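Local coordinates for CELL WALL surface anchor family protein (Streptococcus pneumoniae, PDB 2WW8) that acts as a pilus adhesin on the surface of the bacterium and probably recognises and binds host cells, at residues 212-217 and 587-592; 593-598 and 665-670; 463-468 and 490-495; 450-455 and 500-505. All blocks are in the same frame, centred on the assembly; numbering follows the deposited sequence.

Contacts 1 and 2 lie near the middle of the elongated chain, their centres about 12 Å apart. They touch where Thr214 N meets Thr670 OG1, probably in a hydrogen bond. Strands 587-591 and 593-601 follow each other and carry one side of each contact. Contacts 3 and 4 lie about 20 Å apart, centre to centre, in a region inserted between parallel strands 379-386 and 533-539. The centre of contact 3 is about 64 Å from that of contact 1. Along the chain, contact 4 brackets contact 3, contact 1 brackets both, and contact 2 follows. The chain thus leaves a beta domain, builds the metal-binding domain, which probably carries the adhesive surface, and returns.

Contact 1: 212-217 and 587-592; sequences GKTVYE and VTEKKS
Tyr216 has CG anti to its carbonyl carbon (chi1 -60°), while Glu589 has CG anti to its backbone N (chi1 154°) and runs on extended. These torsions lay the two side chains side by side, pointing the same way. The ring and carboxylate planes stand 83° apart. A water in the ring plane links their tips: it donates to Glu589 OE1 at 2.8 Å and is hydrogen-bonded to Tyr216 OH. Glu589 OE1 has a second partner in His584, and Phe583 meets the tyrosine ring edge-to-face. Thr214 turns CG2 anti to its backbone N, so that this methyl rests on Glu589 CG at 3.6 Å. At the far end Val587 CG2, in the crowded position between N and C, touches Tyr216 CD1 at 3.9 Å.

Val215, Glu217, Thr588 and Lys590 point to the opposite face. Glu217 crosses Lys590 at about a right angle, and its OE2 lies 3.4 Å from Lys590 CD. The charged ends stay beyond salt-bridge range; Glu217 OE1 pairs instead with Lys221.

Backbone bonds set the register. Val215 and Lys590 bond in both directions, with Lys590 N to Val215 O at 2.8 Å. Glu217 and Thr588 do the same. Past the strand ends, Ser592 N donates to Lys213 O at 2.8 Å, and Ser592 OG bonds to Glu186 O.

Strand 203-218 leads toward the parallel sheet of the metal-binding domain, and strand 587-591 follows its last helix. This antiparallel pair joins the chain entering and leaving that domain, whose parallel sheet and magnesium site suggest an integrin I-like fold.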
loop_
_atom_site.group_PDB
_atom_site.type_symbol
_atom_site.label_atom_id
_atom_site.label_comp_id
_atom_site.label_asym_id
_atom_site.label_seq_id
_atom_site.Cartn_x
_atom_site.Cartn_y
_atom_site.Cartn_z
ATOM N N GLY A 212 10.847 -9.054 -3.099
ATOM C CA GLY A 212 11.333 -10.190 -3.895
ATOM C C GLY A 212 10.531 -11.477 -3.720
ATOM O O GLY A 212 9.436 -11.529 -3.095
ATOM N N LYS A 213 11.111 -12.539 -4.259
ATOM C CA LYS A 213 10.503 -13.855 -4.197
ATOM C C LYS A 213 11.621 -14.895 -4.026
ATOM O O LYS A 213 12.665 -14.831 -4.687
ATOM C CB LYS A 213 9.700 -14.133 -5.479
ATOM C CG LYS A 213 8.982 -15.497 -5.483
ATOM C CD LYS A 213 8.062 -15.685 -6.687
ATOM C CE LYS A 213 6.951 -14.611 -6.787
ATOM N NZ LYS A 213 6.108 -14.766 -8.042
ATOM N N THR A 214 11.402 -15.859 -3.141
ATOM C CA THR A 214 12.299 -16.986 -3.024
ATOM C C THR A 214 11.783 -18.142 -3.907
ATOM O O THR A 214 10.643 -18.584 -3.752
ATOM C CB THR A 214 12.451 -17.417 -1.509
ATOM O OG1 THR A 214 12.941 -16.290 -0.756
ATOM C CG2 THR A 214 13.466 -18.565 -1.396
ATOM N N VAL A 215 12.642 -18.663 -4.790
ATOM C CA VAL A 215 12.330 -19.752 -5.741
ATOM C C VAL A 215 13.100 -20.997 -5.318
ATOM O O VAL A 215 14.321 -20.918 -5.096
ATOM C CB VAL A 215 12.736 -19.384 -7.187
ATOM C CG1 VAL A 215 12.157 -20.438 -8.155
ATOM C CG2 VAL A 215 12.219 -18.003 -7.521
ATOM N N TYR A 216 12.408 -22.130 -5.145
ATOM C CA TYR A 216 13.089 -23.365 -4.835
ATOM C C TYR A 216 13.142 -24.178 -6.128
ATOM O O TYR A 216 12.135 -24.285 -6.828
ATOM C CB TYR A 216 12.300 -24.102 -3.747
ATOM C CG TYR A 216 12.189 -23.282 -2.479
ATOM C CD1 TYR A 216 13.280 -23.167 -1.618
ATOM C CD2 TYR A 216 11.000 -22.624 -2.151
ATOM C CE1 TYR A 216 13.210 -22.400 -0.472
ATOM C CE2 TYR A 216 10.909 -21.856 -1.006
ATOM C CZ TYR A 216 12.015 -21.769 -0.177
ATOM O OH TYR A 216 11.943 -21.005 0.952
ATOM N N GLU A 217 14.272 -24.778 -6.475
ATOM C CA GLU A 217 14.302 -25.533 -7.727
ATOM C C GLU A 217 14.804 -26.924 -7.392
ATOM O O GLU A 217 15.739 -27.091 -6.605
ATOM C CB GLU A 217 15.162 -24.820 -8.794
ATOM C CG GLU A 217 14.798 -23.338 -9.014
ATOM C CD GLU A 217 15.707 -22.559 -9.993
ATOM O OE1 GLU A 217 16.191 -23.176 -10.974
ATOM O OE2 GLU A 217 15.935 -21.331 -9.787
ATOM N N VAL A 587 16.019 -29.322 -2.807
ATOM C CA VAL A 587 15.858 -28.139 -3.668
ATOM C C VAL A 587 17.089 -27.235 -3.478
ATOM O O VAL A 587 17.686 -27.231 -2.366
ATOM C CB VAL A 587 14.515 -27.382 -3.372
ATOM C CG1 VAL A 587 13.298 -28.284 -3.593
ATOM C CG2 VAL A 587 14.458 -26.843 -1.919
ATOM N N THR A 588 17.419 -26.417 -4.466
ATOM C CA THR A 588 18.271 -25.234 -4.191
ATOM C C THR A 588 17.444 -23.937 -4.146
ATOM O O THR A 588 16.478 -23.758 -4.862
ATOM C CB THR A 588 19.384 -25.033 -5.258
ATOM O OG1 THR A 588 18.831 -24.350 -6.389
ATOM C CG2 THR A 588 19.989 -26.356 -5.744
ATOM N N GLU A 589 17.809 -22.994 -3.302
ATOM C CA GLU A 589 16.984 -21.840 -3.143
ATOM C C GLU A 589 17.648 -20.694 -3.948
ATOM O O GLU A 589 18.885 -20.580 -3.938
ATOM C CB GLU A 589 16.915 -21.596 -1.647
ATOM C CG GLU A 589 16.659 -20.214 -1.294
ATOM C CD GLU A 589 16.665 -19.917 0.201
ATOM O OE1 GLU A 589 16.442 -20.809 1.057
ATOM O OE2 GLU A 589 16.888 -18.724 0.505
ATOM N N LYS A 590 16.874 -19.879 -4.665
ATOM C CA LYS A 590 17.473 -18.729 -5.346
ATOM C C LYS A 590 16.542 -17.564 -5.150
ATOM O O LYS A 590 15.328 -17.748 -5.224
ATOM C CB LYS A 590 17.595 -19.016 -6.851
ATOM C CG LYS A 590 18.811 -19.875 -7.138
ATOM C CD LYS A 590 18.953 -20.385 -8.580
ATOM C CE LYS A 590 20.185 -21.326 -8.631
ATOM N NZ LYS A 590 20.193 -22.270 -9.803
ATOM N N LYS A 591 17.053 -16.368 -4.891
ATOM C CA LYS A 591 16.212 -15.187 -4.759
ATOM C C LYS A 591 15.977 -14.606 -6.151
ATOM O O LYS A 591 16.860 -14.754 -7.004
ATOM C CB LYS A 591 16.859 -14.224 -3.769
ATOM C CG LYS A 591 16.969 -14.928 -2.436
ATOM C CD LYS A 591 17.230 -13.931 -1.368
ATOM C CE LYS A 591 17.396 -14.699 -0.059
ATOM N NZ LYS A 591 17.550 -13.662 0.989
ATOM N N SER A 592 14.801 -14.026 -6.385
ATOM C CA SER A 592 14.423 -13.476 -7.675
ATOM C C SER A 592 15.088 -12.123 -7.953
ATOM O O SER A 592 15.257 -11.760 -9.129
ATOM C CB SER A 592 12.923 -13.254 -7.708
ATOM O OG SER A 592 12.628 -12.241 -6.758
HETATM O O HOH W 1 14.265 -21.072 2.866
#

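Contact 2: 593-598 and 665-670; sequences IENGTI and GLYLGT
Tyr667 has CG anti to its carbonyl carbon (chi1 -62°), which lays the ring over the corner at Glu594 and Asn595. Asn595 N sits 3.4 Å above the ring plane, over its centre. The Asn595 side chain, with CG anti to the backbone N, runs alongside the tyrosine. Its amide is turned only 10° from the ring plane, and its CB touches Tyr667 OH at 3.5 Å. Glu594 bends at chi2 (143°) and comes to the ring edge, where OE2 lies in the ring plane 3.8 Å from Tyr667 CE2. One water bonds Tyr667 OH and gives a weak bond to Asn595 OD1. Another water accepts from Gly665 N and may donate to Asn595 OD1.

The other face is apolar. Ile593 and Leu666 lie side by side, with Ile593 CG2 3.7 Å from Leu666 CB. Ile598 crosses obliquely, bringing CG1 to 3.9 Å from Leu666 CD1. Val210 of strand 203-218 packs against Ile593, Ile598 and Leu668.

Gly596 N reaches a lone pair of Leu666 O at 2.8 Å, and Leu666 N donates back to Gly596 O. Asn595 and Gly596 both face Leu666, while Gly665 and Leu666 both face Gly596. Asn595 and Gly665 take positive phi. The geometry fits two G1 beta bulges, one on each strand, that share the Gly596-Leu666 pair, at a strand corner in an Ig-like beta domain.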
loop_
_atom_site.group_PDB
_atom_site.type_symbol
_atom_site.label_atom_id
_atom_site.label_comp_id
_atom_site.label_asym_id
_atom_site.label_seq_id
_atom_site.Cartn_x
_atom_site.Cartn_y
_atom_site.Cartn_z
ATOM N N ILE A 593 15.431 -11.377 -6.904
ATOM C CA ILE A 593 16.120 -10.086 -7.061
ATOM C C ILE A 593 17.544 -10.278 -6.575
ATOM O O ILE A 593 17.800 -10.555 -5.404
ATOM C CB ILE A 593 15.368 -8.939 -6.419
ATOM C CG1 ILE A 593 14.013 -8.824 -7.129
ATOM C CG2 ILE A 593 16.202 -7.581 -6.484
ATOM C CD1 ILE A 593 13.048 -8.027 -6.301
ATOM N N GLU A 594 18.466 -10.241 -7.523
ATOM C CA GLU A 594 19.830 -10.532 -7.169
ATOM C C GLU A 594 20.801 -9.510 -7.813
ATOM O O GLU A 594 21.034 -9.584 -9.004
ATOM C CB GLU A 594 20.120 -11.968 -7.599
ATOM C CG GLU A 594 21.605 -12.121 -7.517
ATOM C CD GLU A 594 22.060 -13.441 -7.039
ATOM O OE1 GLU A 594 21.710 -14.479 -7.680
ATOM O OE2 GLU A 594 22.823 -13.374 -6.041
ATOM N N ASN A 595 21.313 -8.565 -7.018
ATOM C CA ASN A 595 22.049 -7.355 -7.421
ATOM C C ASN A 595 21.137 -6.670 -8.440
ATOM O O ASN A 595 21.562 -6.390 -9.566
ATOM C CB ASN A 595 23.388 -7.728 -8.090
ATOM C CG ASN A 595 24.287 -6.527 -8.260
ATOM O OD1 ASN A 595 24.124 -5.518 -7.597
ATOM N ND2 ASN A 595 25.227 -6.615 -9.190
ATOM N N GLY A 596 19.872 -6.503 -8.051
ATOM C CA GLY A 596 18.920 -5.707 -8.813
ATOM C C GLY A 596 19.171 -4.207 -8.739
ATOM O O GLY A 596 19.793 -3.727 -7.766
ATOM N N THR A 597 18.671 -3.498 -9.744
ATOM C CA THR A 597 18.813 -2.047 -9.884
ATOM C C THR A 597 17.483 -1.338 -10.153
ATOM O O THR A 597 16.708 -1.698 -11.046
ATOM C CB THR A 597 19.788 -1.796 -11.078
ATOM O OG1 THR A 597 21.042 -2.407 -10.729
ATOM C CG2 THR A 597 20.035 -0.306 -11.365
ATOM N N ILE A 598 17.211 -0.274 -9.428
ATOM C CA ILE A 598 16.107 0.586 -9.849
ATOM C C ILE A 598 16.679 1.766 -10.614
ATOM O O ILE A 598 17.622 2.389 -10.119
ATOM C CB ILE A 598 15.319 1.126 -8.674
ATOM C CG1 ILE A 598 14.697 -0.009 -7.874
ATOM C CG2 ILE A 598 14.243 2.152 -9.179
ATOM C CD1 ILE A 598 14.151 0.410 -6.526
ATOM N N GLY A 665 22.388 -2.817 -6.068
ATOM C CA GLY A 665 22.780 -3.763 -5.040
ATOM C C GLY A 665 21.597 -4.328 -4.268
ATOM O O GLY A 665 21.715 -4.461 -3.061
ATOM N N LEU A 666 20.475 -4.592 -4.935
ATOM C CA LEU A 666 19.299 -5.143 -4.266
ATOM C C LEU A 666 19.354 -6.658 -4.296
ATOM O O LEU A 666 19.518 -7.221 -5.372
ATOM C CB LEU A 666 17.998 -4.750 -5.009
ATOM C CG LEU A 666 17.798 -3.196 -4.997
ATOM C CD1 LEU A 666 16.535 -2.709 -5.760
ATOM C CD2 LEU A 666 17.695 -2.759 -3.547
ATOM N N TYR A 667 19.122 -7.301 -3.156
ATOM C CA TYR A 667 19.086 -8.765 -3.016
ATOM C C TYR A 667 17.873 -9.098 -2.148
ATOM O O TYR A 667 17.919 -8.810 -0.953
ATOM C CB TYR A 667 20.374 -9.323 -2.384
ATOM C CG TYR A 667 21.669 -9.079 -3.164
ATOM C CD1 TYR A 667 22.303 -7.811 -3.140
ATOM C CD2 TYR A 667 22.256 -10.106 -3.905
ATOM C CE1 TYR A 667 23.463 -7.603 -3.842
ATOM C CE2 TYR A 667 23.473 -9.906 -4.605
ATOM C CZ TYR A 667 24.034 -8.630 -4.569
ATOM O OH TYR A 667 25.230 -8.351 -5.221
ATOM N N LEU A 668 16.784 -9.595 -2.737
ATOM C CA LEU A 668 15.501 -9.789 -2.055
ATOM C C LEU A 668 14.810 -11.071 -2.469
ATOM O O LEU A 668 14.684 -11.388 -3.692
ATOM C CB LEU A 668 14.560 -8.619 -2.370
ATOM C CG LEU A 668 15.160 -7.255 -2.016
ATOM C CD1 LEU A 668 14.460 -6.151 -2.796
ATOM C CD2 LEU A 668 15.107 -7.019 -0.496
ATOM N N GLY A 669 14.406 -11.789 -1.417
ATOM C CA GLY A 669 13.541 -12.945 -1.510
ATOM C C GLY A 669 12.148 -12.652 -1.003
ATOM O O GLY A 669 11.711 -11.502 -0.903
ATOM N N THR A 670 11.422 -13.720 -0.723
ATOM C CA THR A 670 10.027 -13.608 -0.306
ATOM C C THR A 670 9.957 -12.807 0.996
ATOM O O THR A 670 10.772 -13.035 1.872
ATOM C CB THR A 670 9.510 -15.062 -0.096
ATOM O OG1 THR A 670 9.302 -15.669 -1.385
ATOM C CG2 THR A 670 8.216 -15.091 0.720
HETATM O O HOH W 2 22.745 -3.314 -9.033
HETATM O O HOH W 3 26.344 -5.999 -5.049
#

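Contact 3: 463-468 and 490-495; sequences AAFPVK and GYIWLN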
loop_
_atom_site.group_PDB
_atom_site.type_symbol
_atom_site.label_atom_id
_atom_site.label_comp_id
_atom_site.label_asym_id
_atom_site.label_seq_id
_atom_site.Cartn_x
_atom_site.Cartn_y
_atom_site.Cartn_z
ATOM N N ALA A 463 0.636 -56.630 41.515
ATOM C CA ALA A 463 -0.357 -55.584 41.755
ATOM C C ALA A 463 -1.750 -56.219 41.758
ATOM O O ALA A 463 -2.008 -57.159 41.024
ATOM C CB ALA A 463 -0.286 -54.560 40.643
ATOM N N ALA A 464 -2.635 -55.719 42.618
ATOM C CA ALA A 464 -4.008 -56.239 42.683
ATOM C C ALA A 464 -4.995 -55.065 42.604
ATOM O O ALA A 464 -4.664 -54.004 43.104
ATOM C CB ALA A 464 -4.183 -57.026 43.946
ATOM N N PHE A 465 -6.150 -55.214 41.948
ATOM C CA PHE A 465 -7.194 -54.191 42.011
ATOM C C PHE A 465 -7.991 -54.395 43.314
ATOM O O PHE A 465 -8.520 -55.500 43.501
ATOM C CB PHE A 465 -8.106 -54.449 40.823
ATOM C CG PHE A 465 -9.134 -53.390 40.613
ATOM C CD1 PHE A 465 -8.744 -52.120 40.161
ATOM C CD2 PHE A 465 -10.460 -53.656 40.888
ATOM C CE1 PHE A 465 -9.699 -51.113 39.965
ATOM C CE2 PHE A 465 -11.417 -52.673 40.689
ATOM C CZ PHE A 465 -11.040 -51.398 40.213
ATOM N N PRO A 466 -8.081 -53.376 44.201
ATOM C CA PRO A 466 -8.808 -53.530 45.445
ATOM C C PRO A 466 -10.333 -53.584 45.241
ATOM O O PRO A 466 -10.913 -52.894 44.401
ATOM C CB PRO A 466 -8.406 -52.299 46.290
ATOM C CG PRO A 466 -7.446 -51.533 45.505
ATOM C CD PRO A 466 -7.585 -51.988 44.056
ATOM N N VAL A 467 -10.990 -54.427 46.025
ATOM C CA VAL A 467 -12.413 -54.569 45.842
ATOM C C VAL A 467 -13.039 -54.340 47.210
ATOM O O VAL A 467 -12.865 -55.123 48.131
ATOM C CB VAL A 467 -12.805 -55.951 45.254
ATOM C CG1 VAL A 467 -14.319 -56.034 45.096
ATOM C CG2 VAL A 467 -12.151 -56.193 43.848
ATOM N N LYS A 468 -13.754 -53.226 47.366
ATOM C CA LYS A 468 -14.243 -52.958 48.688
ATOM C C LYS A 468 -15.441 -53.874 49.041
ATOM O O LYS A 468 -16.110 -54.391 48.132
ATOM C CB LYS A 468 -14.487 -51.455 48.793
ATOM C CG LYS A 468 -15.705 -51.022 48.049
ATOM C CD LYS A 468 -15.914 -49.496 48.202
ATOM C CE LYS A 468 -16.886 -48.954 47.129
ATOM N NZ LYS A 468 -17.346 -47.575 47.422
ATOM N N GLY A 490 -11.928 -57.614 49.147
ATOM C CA GLY A 490 -10.836 -58.417 48.590
ATOM C C GLY A 490 -10.054 -57.698 47.507
ATOM O O GLY A 490 -9.876 -56.474 47.563
ATOM N N TYR A 491 -9.576 -58.460 46.523
ATOM C CA TYR A 491 -8.660 -57.943 45.518
ATOM C C TYR A 491 -8.700 -58.895 44.286
ATOM O O TYR A 491 -9.163 -60.027 44.401
ATOM C CB TYR A 491 -7.251 -57.751 46.117
ATOM C CG TYR A 491 -6.580 -59.012 46.606
ATOM C CD1 TYR A 491 -6.724 -59.450 47.927
ATOM C CD2 TYR A 491 -5.779 -59.768 45.748
ATOM C CE1 TYR A 491 -6.094 -60.615 48.383
ATOM C CE2 TYR A 491 -5.167 -60.939 46.184
ATOM C CZ TYR A 491 -5.314 -61.349 47.474
ATOM O OH TYR A 491 -4.667 -62.537 47.799
ATOM N N ILE A 492 -8.269 -58.381 43.135
ATOM C CA ILE A 492 -8.221 -59.068 41.872
ATOM C C ILE A 492 -6.776 -58.900 41.377
ATOM O O ILE A 492 -6.335 -57.759 41.141
ATOM C CB ILE A 492 -9.214 -58.449 40.820
ATOM C CG1 ILE A 492 -10.673 -58.601 41.311
ATOM C CG2 ILE A 492 -8.949 -59.132 39.438
ATOM C CD1 ILE A 492 -11.721 -57.779 40.466
ATOM N N TRP A 493 -6.058 -60.018 41.268
ATOM C CA TRP A 493 -4.700 -59.896 40.726
ATOM C C TRP A 493 -4.747 -59.410 39.298
ATOM O O TRP A 493 -5.544 -59.931 38.501
ATOM C CB TRP A 493 -4.013 -61.262 40.700
ATOM C CG TRP A 493 -3.642 -61.820 42.051
ATOM C CD1 TRP A 493 -4.080 -63.011 42.595
ATOM C CD2 TRP A 493 -2.747 -61.240 43.015
ATOM N NE1 TRP A 493 -3.510 -63.189 43.826
ATOM C CE2 TRP A 493 -2.702 -62.116 44.117
ATOM C CE3 TRP A 493 -2.003 -60.062 43.057
ATOM C CZ2 TRP A 493 -1.908 -61.866 45.254
ATOM C CZ3 TRP A 493 -1.197 -59.805 44.192
ATOM C CH2 TRP A 493 -1.163 -60.714 45.284
ATOM N N LEU A 494 -3.892 -58.440 38.955
ATOM C CA LEU A 494 -3.854 -57.887 37.615
ATOM C C LEU A 494 -2.761 -58.411 36.677
ATOM O O LEU A 494 -1.598 -58.571 37.098
ATOM C CB LEU A 494 -3.719 -56.359 37.652
ATOM C CG LEU A 494 -4.748 -55.595 38.493
ATOM C CD1 LEU A 494 -4.375 -54.127 38.616
ATOM C CD2 LEU A 494 -6.213 -55.824 37.982
ATOM N N ASN A 495 -3.139 -58.567 35.412
ATOM C CA ASN A 495 -2.207 -58.989 34.370
ATOM C C ASN A 495 -2.400 -57.993 33.237
ATOM O O ASN A 495 -3.491 -57.413 33.082
ATOM C CB ASN A 495 -2.531 -60.380 33.783
ATOM C CG ASN A 495 -2.049 -61.541 34.617
ATOM O OD1 ASN A 495 -1.404 -61.416 35.655
ATOM N ND2 ASN A 495 -2.363 -62.733 34.123
HETATM O O HOH W 4 -0.668 -59.171 39.629
#
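The tight side of this antiparallel pair is formed by Phe465, Val467, Ile492 and Leu494. Val467 points CG2 anti to its carbonyl carbon, and this methyl meets Ile492 CD1 at 3.8 Å as the two side chains cross obliquely. Leu494, with CG anti to its carbonyl carbon (chi1 -53°), brings CD2 to 3.7 Å from Phe465 CB. The Phe465 ring itself leads away from the partner strand.

The hydrogen-bonded pairs are Phe465 with Ile492 and Val467 with Gly490. Phe465 N donates to Ile492 O at 2.7 Å, and Ile492 N donates back. Val467 and Gly490 are also bonded both ways, though Val467 N approaches Gly490 O from 47° above the carbonyl plane. At the end, Leu494 N points almost straight at Ala463 O (3.1 Å, 174°). A water also donates to Ala463 O, and to Leu494 O.

The other face is looser and more open to solvent, with Pro466 exposed and Ala464, Tyr491 and Trp493 partly exposed. Ala464 packs its CB against both aromatic side chains of the partner strand, which also touch each other. Its CB touches Tyr491 CD2 at 3.6 Å and Trp493 CE3 at 3.8 Å. Tyr491 CE2 stands 3.3 Å above the indole plane, toward its rim. In turn Trp493 NE1 lies in the tyrosine plane, at that ring's edge.

Helix 469-477 follows the first strand and covers the apolar face, where Met475 touches Phe465, Val467 and Ile492. Leu299 of strand 298-299 packs on Phe465 and Leu494. Strand 489-496 also pairs with strand 284-292, and strand 461-467 with strand 457-458.

Contact 4: 450-455 and 500-505; sequences MFTDKT and ILAYPF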
loop_
_atom_site.group_PDB
_atom_site.type_symbol
_atom_site.label_atom_id
_atom_site.label_comp_id
_atom_site.label_asym_id
_atom_site.label_seq_id
_atom_site.Cartn_x
_atom_site.Cartn_y
_atom_site.Cartn_z
ATOM N N MET A 450 6.487 -55.121 24.210
ATOM C CA MET A 450 5.392 -56.056 24.346
ATOM C C MET A 450 5.864 -57.017 25.469
ATOM O O MET A 450 6.838 -57.724 25.302
ATOM C CB MET A 450 5.159 -56.849 23.066
ATOM C CG MET A 450 4.836 -55.966 21.863
ATOM S SD MET A 450 4.858 -56.990 20.381
ATOM C CE MET A 450 4.394 -55.831 19.057
ATOM N N PHE A 451 5.190 -57.026 26.611
ATOM C CA PHE A 451 5.765 -57.635 27.818
ATOM C C PHE A 451 5.806 -59.145 27.652
ATOM O O PHE A 451 4.869 -59.727 27.088
ATOM C CB PHE A 451 4.895 -57.262 29.028
ATOM C CG PHE A 451 4.801 -55.781 29.238
ATOM C CD1 PHE A 451 5.949 -55.019 29.388
ATOM C CD2 PHE A 451 3.570 -55.137 29.240
ATOM C CE1 PHE A 451 5.901 -53.645 29.527
ATOM C CE2 PHE A 451 3.494 -53.759 29.405
ATOM C CZ PHE A 451 4.645 -52.999 29.548
ATOM N N THR A 452 6.879 -59.753 28.137
ATOM C CA THR A 452 7.012 -61.199 28.134
ATOM C C THR A 452 6.596 -61.807 29.481
ATOM O O THR A 452 6.553 -63.042 29.619
ATOM C CB THR A 452 8.455 -61.618 27.831
ATOM O OG1 THR A 452 9.262 -61.104 28.882
ATOM C CG2 THR A 452 8.960 -60.983 26.556
ATOM N N ASP A 453 6.277 -60.986 30.485
ATOM C CA ASP A 453 5.690 -61.416 31.789
ATOM C C ASP A 453 4.309 -60.735 31.865
ATOM O O ASP A 453 4.242 -59.507 31.748
ATOM C CB ASP A 453 6.605 -60.868 32.885
ATOM C CG ASP A 453 6.138 -61.174 34.323
ATOM O OD1 ASP A 453 5.009 -61.675 34.573
ATOM O OD2 ASP A 453 6.977 -60.913 35.219
ATOM N N LYS A 454 3.228 -61.506 32.004
ATOM C CA LYS A 454 1.866 -60.965 32.058
ATOM C C LYS A 454 1.580 -60.175 33.342
ATOM O O LYS A 454 0.576 -59.474 33.418
ATOM C CB LYS A 454 0.929 -62.173 32.218
ATOM C CG LYS A 454 0.810 -62.999 30.960
ATOM C CD LYS A 454 -0.361 -63.990 31.090
ATOM C CE LYS A 454 -0.405 -64.811 29.794
ATOM N NZ LYS A 454 -1.432 -65.871 29.807
ATOM N N THR A 455 2.404 -60.365 34.372
ATOM C CA THR A 455 2.128 -59.746 35.678
ATOM C C THR A 455 2.340 -58.231 35.688
ATOM O O THR A 455 3.405 -57.702 35.321
ATOM C CB THR A 455 2.946 -60.404 36.805
ATOM O OG1 THR A 455 2.760 -61.836 36.787
ATOM C CG2 THR A 455 2.553 -59.932 38.213
ATOM N N ILE A 500 -1.367 -56.545 24.612
ATOM C CA ILE A 500 -0.253 -55.715 25.056
ATOM C C ILE A 500 1.004 -56.573 25.203
ATOM O O ILE A 500 2.100 -56.029 25.287
ATOM C CB ILE A 500 -0.599 -55.091 26.451
ATOM C CG1 ILE A 500 -1.880 -54.242 26.439
ATOM C CG2 ILE A 500 0.484 -54.224 27.019
ATOM C CD1 ILE A 500 -2.120 -53.319 25.296
ATOM N N LEU A 501 0.845 -57.903 25.296
ATOM C CA LEU A 501 1.945 -58.813 25.504
ATOM C C LEU A 501 2.673 -59.172 24.207
ATOM O O LEU A 501 2.225 -58.833 23.114
ATOM C CB LEU A 501 1.365 -60.132 26.071
ATOM C CG LEU A 501 0.595 -59.967 27.412
ATOM C CD1 LEU A 501 -0.118 -61.295 27.808
ATOM C CD2 LEU A 501 1.486 -59.504 28.553
ATOM N N ALA A 502 3.844 -59.772 24.388
ATOM C CA ALA A 502 4.646 -60.359 23.313
ATOM C C ALA A 502 3.759 -61.452 22.680
ATOM O O ALA A 502 2.839 -62.002 23.315
ATOM C CB ALA A 502 5.844 -60.944 23.989
ATOM N N TYR A 503 4.016 -61.776 21.424
ATOM C CA TYR A 503 3.255 -62.820 20.735
ATOM C C TYR A 503 4.197 -63.504 19.721
ATOM O O TYR A 503 5.198 -62.908 19.300
ATOM C CB TYR A 503 1.998 -62.173 20.121
ATOM C CG TYR A 503 2.330 -61.271 18.937
ATOM C CD1 TYR A 503 2.718 -59.907 19.110
ATOM C CD2 TYR A 503 2.246 -61.778 17.636
ATOM C CE1 TYR A 503 3.015 -59.090 18.009
ATOM C CE2 TYR A 503 2.547 -60.945 16.533
ATOM C CZ TYR A 503 2.919 -59.636 16.717
ATOM O OH TYR A 503 3.250 -58.884 15.602
ATOM N N PRO A 504 3.977 -64.805 19.407
ATOM C CA PRO A 504 3.194 -65.801 20.221
ATOM C C PRO A 504 3.779 -65.990 21.624
ATOM O O PRO A 504 4.969 -66.219 21.803
ATOM C CB PRO A 504 3.262 -67.076 19.393
ATOM C CG PRO A 504 3.644 -66.546 17.947
ATOM C CD PRO A 504 4.592 -65.427 18.227
ATOM N N PHE A 505 2.944 -65.807 22.647
ATOM C CA PHE A 505 3.465 -65.619 23.991
ATOM C C PHE A 505 4.256 -66.814 24.513
ATOM O O PHE A 505 5.253 -66.669 25.251
ATOM C CB PHE A 505 2.277 -65.275 24.904
ATOM C CG PHE A 505 2.694 -64.859 26.249
ATOM C CD1 PHE A 505 3.108 -63.550 26.495
ATOM C CD2 PHE A 505 2.710 -65.790 27.294
ATOM C CE1 PHE A 505 3.500 -63.141 27.797
ATOM C CE2 PHE A 505 3.097 -65.403 28.578
ATOM C CZ PHE A 505 3.492 -64.102 28.852
HETATM O O HOH W 5 6.412 -64.551 26.785
#
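Lys454 and Phe505 cross obliquely, the extended lysine chain lying over one face of the ring. Lys454 CE stands 4.2 Å from the ring centroid, 27° off the normal, in a CH-pi contact. A water sits over the centre of the opposite face. It donates to Phe505 O and, at 3.2 Å, to Thr452 O. The ring edge is turned to the 450-455 backbone at Phe451 O, which lies in its plane. Thr452 O comes within 3.3 Å of Phe505 CZ. Phe505 CG is anti to its backbone N, which carries the ring into this position.

Leu501 meets Lys454 at about a right angle, CD1 lying 3.7 Å from Lys454 CG. Phe451 and Ile500 run side by side, with Ile500 CG2 3.9 Å from Phe451 CE2. Trp496 meets the Phe451 ring as well. Met450 is extended and comes to the Tyr503 ring at its edge: SD lies 4.8 Å from the centroid, 74° off the normal. Tyr503 OH is bonded to Ile396 N, and a cis peptide joins Tyr503 to Pro504.

One straight backbone bond ties the loops: Ala502 N donates to Phe451 O at 2.9 Å and 174°. The donor comes from above the carbonyl plane. Beyond it, Asp453 OD1 accepts from Thr455 N, while OD2 bonds to Tyr457 OH.

The arrangement is two irregular loops fastened by aromatic and aliphatic contacts within the region inserted between parallel strands 379-386 and 533-539. Its recognisable elements are the Met-aromatic contact and the Asx turn at Asp453.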